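KaiC-like domain-containing protein (Pyrococcus horikoshii, PDB 2EKD) is of unknown function but probably adopts a P-loop NTPase-like fold, consistent with kinship to KaiC-like nucleotide-binding ATPases. Local coordinates at residues V44-D50 with I75-K81; H122-G128 with V159-H163. All blocks are in the same frame, centred on the assembly; numbering follows the deposited sequence.

Contact 1 (V44-D50 with I75-K81); sequences VVDDILD and IKMGGTK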
loop_
_atom_site.group_PDB
_atom_site.type_symbol
_atom_site.label_atom_id
_atom_site.label_comp_id
_atom_site.label_asym_id
_atom_site.label_seq_id
_atom_site.Cartn_x
_atom_site.Cartn_y
_atom_site.Cartn_z
ATOM N N VAL F 44 -17.527 2.718 -37.139
ATOM C CA VAL F 44 -18.243 3.641 -36.267
ATOM C C VAL F 44 -17.455 3.745 -34.963
ATOM O O VAL F 44 -17.239 2.750 -34.264
ATOM C CB VAL F 44 -19.673 3.174 -35.954
ATOM C CG1 VAL F 44 -20.325 4.134 -34.963
ATOM C CG2 VAL F 44 -20.493 3.129 -37.231
ATOM N N VAL F 45 -17.022 4.958 -34.650
ATOM C CA VAL F 45 -16.242 5.212 -33.450
ATOM C C VAL F 45 -17.072 5.825 -32.317
ATOM O O VAL F 45 -17.828 6.774 -32.526
ATOM C CB VAL F 45 -15.067 6.176 -33.763
ATOM C CG1 VAL F 45 -14.290 6.494 -32.492
ATOM C CG2 VAL F 45 -14.149 5.568 -34.820
ATOM N N ASP F 46 -16.947 5.259 -31.123
ATOM C CA ASP F 46 -17.626 5.808 -29.958
ATOM C C ASP F 46 -16.525 6.620 -29.275
ATOM O O ASP F 46 -15.586 6.066 -28.697
ATOM C CB ASP F 46 -18.144 4.700 -29.039
ATOM C CG ASP F 46 -19.319 3.955 -29.640
ATOM O OD1 ASP F 46 -20.147 4.605 -30.311
ATOM O OD2 ASP F 46 -19.429 2.729 -29.436
ATOM N N ASP F 47 -16.638 7.937 -29.381
ATOM C CA ASP F 47 -15.646 8.851 -28.839
ATOM C C ASP F 47 -16.004 9.385 -27.454
ATOM O O ASP F 47 -16.853 10.269 -27.304
ATOM C CB ASP F 47 -15.449 9.991 -29.839
ATOM C CG ASP F 47 -14.461 11.025 -29.368
ATOM O OD1 ASP F 47 -13.688 10.746 -28.426
ATOM O OD2 ASP F 47 -14.452 12.122 -29.963
ATOM N N ILE F 48 -15.352 8.829 -26.437
ATOM C CA ILE F 48 -15.599 9.247 -25.065
ATOM C C ILE F 48 -14.624 10.340 -24.645
ATOM O O ILE F 48 -13.405 10.180 -24.747
ATOM C CB ILE F 48 -15.464 8.067 -24.075
ATOM C CG1 ILE F 48 -16.421 6.936 -24.466
ATOM C CG2 ILE F 48 -15.771 8.540 -22.667
ATOM C CD1 ILE F 48 -16.164 5.620 -23.728
ATOM N N LEU F 49 -15.184 11.454 -24.184
ATOM C CA LEU F 49 -14.408 12.594 -23.711
ATOM C C LEU F 49 -13.264 13.044 -24.613
ATOM O O LEU F 49 -12.129 13.197 -24.165
ATOM C CB LEU F 49 -13.890 12.293 -22.302
ATOM C CG LEU F 49 -15.021 12.240 -21.265
ATOM C CD1 LEU F 49 -14.539 11.623 -19.956
ATOM C CD2 LEU F 49 -15.553 13.662 -21.046
ATOM N N ASP F 50 -13.577 13.263 -25.886
ATOM C CA ASP F 50 -12.602 13.728 -26.875
ATOM C C ASP F 50 -11.324 12.904 -27.042
ATOM O O ASP F 50 -10.289 13.441 -27.449
ATOM C CB ASP F 50 -12.204 15.183 -26.588
ATOM C CG ASP F 50 -13.383 16.140 -26.664
ATOM O OD1 ASP F 50 -14.276 15.932 -27.517
ATOM O OD2 ASP F 50 -13.407 17.110 -25.876
ATOM N N ILE F 75 -19.960 8.603 -32.710
ATOM C CA ILE F 75 -20.966 8.812 -31.679
ATOM C C ILE F 75 -20.183 9.374 -30.497
ATOM O O ILE F 75 -19.416 8.656 -29.848
ATOM C CB ILE F 75 -21.641 7.499 -31.245
ATOM C CG1 ILE F 75 -22.425 6.902 -32.416
ATOM C CG2 ILE F 75 -22.577 7.763 -30.059
ATOM C CD1 ILE F 75 -23.160 5.624 -32.066
ATOM N N LYS F 76 -20.360 10.665 -30.233
ATOM C CA LYS F 76 -19.646 11.318 -29.147
ATOM C C LYS F 76 -20.323 11.134 -27.802
ATOM O O LYS F 76 -21.538 11.237 -27.690
ATOM C CB LYS F 76 -19.473 12.817 -29.444
ATOM C CG LYS F 76 -18.511 13.107 -30.593
ATOM C CD LYS F 76 -18.249 14.607 -30.770
ATOM C CE LYS F 76 -17.516 15.225 -29.577
ATOM N NZ LYS F 76 -16.096 14.765 -29.462
HETATM N N MSE F 77 -19.519 10.843 -26.788
HETATM C CA MSE F 77 -20.013 10.661 -25.428
HETATM C C MSE F 77 -19.266 11.713 -24.606
HETATM O O MSE F 77 -18.205 11.455 -24.036
HETATM C CB MSE F 77 -19.716 9.229 -24.958
HETATM C CG MSE F 77 -20.156 8.177 -25.996
HETATM SE SE MSE F 77 -19.943 6.445 -25.528
HETATM C CE MSE F 77 -20.999 5.632 -26.728
ATOM N N GLY F 78 -19.833 12.916 -24.577
ATOM C CA GLY F 78 -19.202 14.025 -23.887
ATOM C C GLY F 78 -18.188 14.581 -24.871
ATOM O O GLY F 78 -18.182 14.178 -26.036
ATOM N N GLY F 79 -17.333 15.495 -24.429
ATOM C CA GLY F 79 -16.334 16.042 -25.328
ATOM C C GLY F 79 -16.701 17.366 -25.969
ATOM O O GLY F 79 -17.862 17.768 -25.979
ATOM N N THR F 80 -15.689 18.028 -26.524
ATOM C CA THR F 80 -15.827 19.328 -27.174
ATOM C C THR F 80 -15.215 19.343 -28.579
ATOM O O THR F 80 -15.575 20.175 -29.415
ATOM C CB THR F 80 -15.140 20.423 -26.307
ATOM O OG1 THR F 80 -16.055 20.865 -25.297
ATOM C CG2 THR F 80 -14.680 21.605 -27.156
ATOM N N LYS F 81 -14.287 18.423 -28.831
ATOM C CA LYS F 81 -13.616 18.350 -30.123
ATOM C C LYS F 81 -14.284 17.415 -31.120
ATOM O O LYS F 81 -14.293 16.195 -30.945
ATOM C CB LYS F 81 -12.156 17.931 -29.944
ATOM C CG LYS F 81 -11.252 19.012 -29.385
ATOM C CD LYS F 81 -11.452 19.215 -27.902
ATOM C CE LYS F 81 -10.538 20.316 -27.393
ATOM N NZ LYS F 81 -9.128 20.092 -27.819
HETATM O O HOH W 1 -16.267 12.920 -27.084
#
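Lys-76 reaches out from the end of strand 73-77 to two carboxylates of segment 44-50, Asp-47 and Asp-50. Its CB leaves the sheet on the same face as Asp-47, and CG lies opposite the carbonyl carbon (chi1 -69°). The chain runs straight as far as CD, then bends at chi3 and chi4. That double bend brings CE within 3.9 Å of Asp-50 OD1 and delivers NZ to a cluster of oxygens. There NZ makes a salt bridge to Asp-50 OD1 (2.9 Å), nearly in line with the C-O bond, and a second to Asp-47 OD2 (3.2 Å), whose hydrogen bond is weak. NZ also donates to Lys-81 O of its own segment, and to a water that ties Asp-47 O, Asp-50 N and Gly-78 O together. Asp-47 OD1 accepts from Tyr-52 N.

Asp-50 grips the turn after the strand: Lys-81 N comes to OD1 from above the carboxylate plane (2.8 Å). On the other face SE of Met-77, a selenomethionine, rests on Ile-48 CG1 at 3.7 Å, and its CE ends against Asp-46 CG.

Between these faces, Ile-75 N to Val-45 O, Asp-47 N to Ile-75 O, Met-77 N to Asp-47 O and Leu-49 N to Met-77 O form a parallel ladder. Neighbouring parallel strands joined through helices 51-61 and 67-70 form a beta-alpha-beta unit, consistent with a P-loop NTPase-type sheet.

Contact 2 (H122-G128 with V159-H163); sequences HKLILLG and VIEKH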
loop_
_atom_site.group_PDB
_atom_site.type_symbol
_atom_site.label_atom_id
_atom_site.label_comp_id
_atom_site.label_asym_id
_atom_site.label_seq_id
_atom_site.Cartn_x
_atom_site.Cartn_y
_atom_site.Cartn_z
ATOM N N HIS F 122 -11.234 4.261 -20.042
ATOM C CA HIS F 122 -10.475 4.412 -18.797
ATOM C C HIS F 122 -10.710 5.771 -18.125
ATOM O O HIS F 122 -10.576 5.894 -16.907
ATOM C CB HIS F 122 -8.979 4.220 -19.045
ATOM C CG HIS F 122 -8.431 5.074 -20.146
ATOM N ND1 HIS F 122 -8.453 4.687 -21.469
ATOM C CD2 HIS F 122 -7.872 6.308 -20.123
ATOM C CE1 HIS F 122 -7.933 5.645 -22.213
ATOM N NE2 HIS F 122 -7.573 6.640 -21.421
ATOM N N LYS F 123 -11.070 6.784 -18.911
ATOM C CA LYS F 123 -11.329 8.111 -18.349
ATOM C C LYS F 123 -12.581 8.095 -17.473
ATOM O O LYS F 123 -12.588 8.673 -16.383
ATOM C CB LYS F 123 -11.485 9.154 -19.466
ATOM C CG LYS F 123 -10.193 9.453 -20.209
ATOM C CD LYS F 123 -10.426 10.394 -21.383
ATOM C CE LYS F 123 -9.131 10.630 -22.164
ATOM N NZ LYS F 123 -9.294 11.635 -23.261
ATOM N N LEU F 124 -13.634 7.435 -17.946
ATOM C CA LEU F 124 -14.881 7.346 -17.184
ATOM C C LEU F 124 -14.635 6.645 -15.861
ATOM O O LEU F 124 -15.243 6.975 -14.837
ATOM C CB LEU F 124 -15.934 6.551 -17.952
ATOM C CG LEU F 124 -16.484 7.154 -19.240
ATOM C CD1 LEU F 124 -17.537 6.197 -19.835
ATOM C CD2 LEU F 124 -17.095 8.518 -18.931
ATOM N N ILE F 125 -13.747 5.663 -15.899
ATOM C CA ILE F 125 -13.413 4.885 -14.728
ATOM C C ILE F 125 -12.534 5.673 -13.765
ATOM O O ILE F 125 -12.750 5.635 -12.555
ATOM C CB ILE F 125 -12.704 3.584 -15.144
ATOM C CG1 ILE F 125 -13.706 2.683 -15.870
ATOM C CG2 ILE F 125 -12.096 2.898 -13.925
ATOM C CD1 ILE F 125 -13.096 1.451 -16.493
ATOM N N LEU F 126 -11.545 6.382 -14.303
ATOM C CA LEU F 126 -10.647 7.172 -13.470
ATOM C C LEU F 126 -11.426 8.247 -12.711
ATOM O O LEU F 126 -11.086 8.581 -11.576
ATOM C CB LEU F 126 -9.565 7.838 -14.329
ATOM C CG LEU F 126 -8.578 8.771 -13.618
ATOM C CD1 LEU F 126 -7.839 7.989 -12.529
ATOM C CD2 LEU F 126 -7.579 9.348 -14.620
ATOM N N LEU F 127 -12.474 8.773 -13.338
ATOM C CA LEU F 127 -13.292 9.825 -12.739
ATOM C C LEU F 127 -14.316 9.372 -11.701
ATOM O O LEU F 127 -14.738 10.168 -10.864
ATOM C CB LEU F 127 -14.031 10.592 -13.837
ATOM C CG LEU F 127 -13.189 11.511 -14.727
ATOM C CD1 LEU F 127 -13.908 11.747 -16.050
ATOM C CD2 LEU F 127 -12.927 12.822 -13.996
ATOM N N GLY F 128 -14.722 8.107 -11.750
ATOM C CA GLY F 128 -15.724 7.645 -10.811
ATOM C C GLY F 128 -15.267 6.772 -9.660
ATOM O O GLY F 128 -14.139 6.263 -9.642
ATOM N N VAL F 159 -3.959 2.919 -16.170
ATOM C CA VAL F 159 -4.861 3.905 -15.610
ATOM C C VAL F 159 -5.989 3.207 -14.846
ATOM O O VAL F 159 -6.341 3.626 -13.746
ATOM C CB VAL F 159 -5.468 4.795 -16.714
ATOM C CG1 VAL F 159 -6.625 5.604 -16.159
ATOM C CG2 VAL F 159 -4.404 5.725 -17.270
ATOM N N ILE F 160 -6.556 2.146 -15.419
ATOM C CA ILE F 160 -7.637 1.427 -14.741
ATOM C C ILE F 160 -7.071 0.590 -13.590
ATOM O O ILE F 160 -7.588 0.610 -12.473
ATOM C CB ILE F 160 -8.396 0.473 -15.704
ATOM C CG1 ILE F 160 -9.026 1.264 -16.854
ATOM C CG2 ILE F 160 -9.462 -0.279 -14.936
ATOM C CD1 ILE F 160 -9.755 0.392 -17.873
ATOM N N GLU F 161 -5.999 -0.138 -13.876
ATOM C CA GLU F 161 -5.349 -0.992 -12.887
ATOM C C GLU F 161 -4.956 -0.235 -11.615
ATOM O O GLU F 161 -5.259 -0.672 -10.503
ATOM C CB GLU F 161 -4.119 -1.642 -13.530
ATOM C CG GLU F 161 -3.124 -2.302 -12.581
ATOM C CD GLU F 161 -3.670 -3.535 -11.895
ATOM O OE1 GLU F 161 -4.324 -4.356 -12.576
ATOM O OE2 GLU F 161 -3.429 -3.693 -10.677
ATOM N N LYS F 162 -4.301 0.909 -11.780
ATOM C CA LYS F 162 -3.858 1.702 -10.638
ATOM C C LYS F 162 -4.976 2.472 -9.931
ATOM O O LYS F 162 -4.850 2.807 -8.755
ATOM C CB LYS F 162 -2.737 2.647 -11.080
ATOM C CG LYS F 162 -1.566 1.896 -11.714
ATOM C CD LYS F 162 -0.488 2.830 -12.229
ATOM C CE LYS F 162 0.636 2.064 -12.925
ATOM N NZ LYS F 162 1.204 0.978 -12.068
ATOM N N HIS F 163 -6.067 2.751 -10.638
ATOM C CA HIS F 163 -7.197 3.455 -10.033
ATOM C C HIS F 163 -8.028 2.450 -9.234
ATOM O O HIS F 163 -8.393 2.706 -8.088
ATOM C CB HIS F 163 -8.075 4.094 -11.107
ATOM C CG HIS F 163 -9.325 4.720 -10.568
ATOM N ND1 HIS F 163 -9.313 5.854 -9.783
ATOM C CD2 HIS F 163 -10.627 4.376 -10.715
ATOM C CE1 HIS F 163 -10.554 6.185 -9.472
ATOM N NE2 HIS F 163 -11.371 5.304 -10.026
#
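Two helices that each follow a strand of the parallel sheet, 121-127 and 157-163, pack side by side here; their segments 122-127 and 159-163 run nearly parallel (17°), with axes 9.3 Å apart at closest approach. His-163 and Leu-126 meet toward the C-terminal ends of both helices. The imidazole lies with one face over the backbone of Leu-126, whose CA sits 3.9 Å from the ring centroid and only 6° off its normal, a CH-pi contact. With CG anti to the backbone N (chi1 174°), the ring reaches across to the first helix, and His-163 NE2 donates to Gly-128 O at 3.0 Å, the acceptor lying close to the ring plane. Leu-126 CD1 touches His-163 ND1 at 3.8 Å, and Ile-125 CG2 packs against His-163 CD2.

Further back along the helices the contact is apolar, made by aliphatic carbons that include CB of His-122. Ile-160 CG1 presses on His-122 CB at 3.7 Å, and Ile-160 CD1 meets Ile-125 CD1 at 3.8 Å. Val-159 CG1 touches both His-122 CB and Leu-126 CB. From a second subunit, Leu-170 packs on Leu-126.

The bond to Gly-128 O requires a proton on His-163 NE2, and together with the CH-pi contact it should fix the ring's rotation near Gly-128.

Overall arrangement
Contacts 1 and 2 lie in one alpha/beta domain, their centres about 17 Å apart, and they share no helix or strand. Contact 1 is partly buried: its strand half belongs to the central sheet, but its turn reaches the surface. Contact 2 is buried, joining two helices that pack beside that sheet. The chemistry follows the place: backbone bonds and charged groups at the strand ends in the first, mostly aliphatic side chains with one histidine bond in the second. Helix 121-127 connects them, for Leu-124 lies on Ile-48 and Leu-127 on Leu-49. A second subunit approaches both, bonding Lys-81 through Asn-142 and packing on several residues of contact 2.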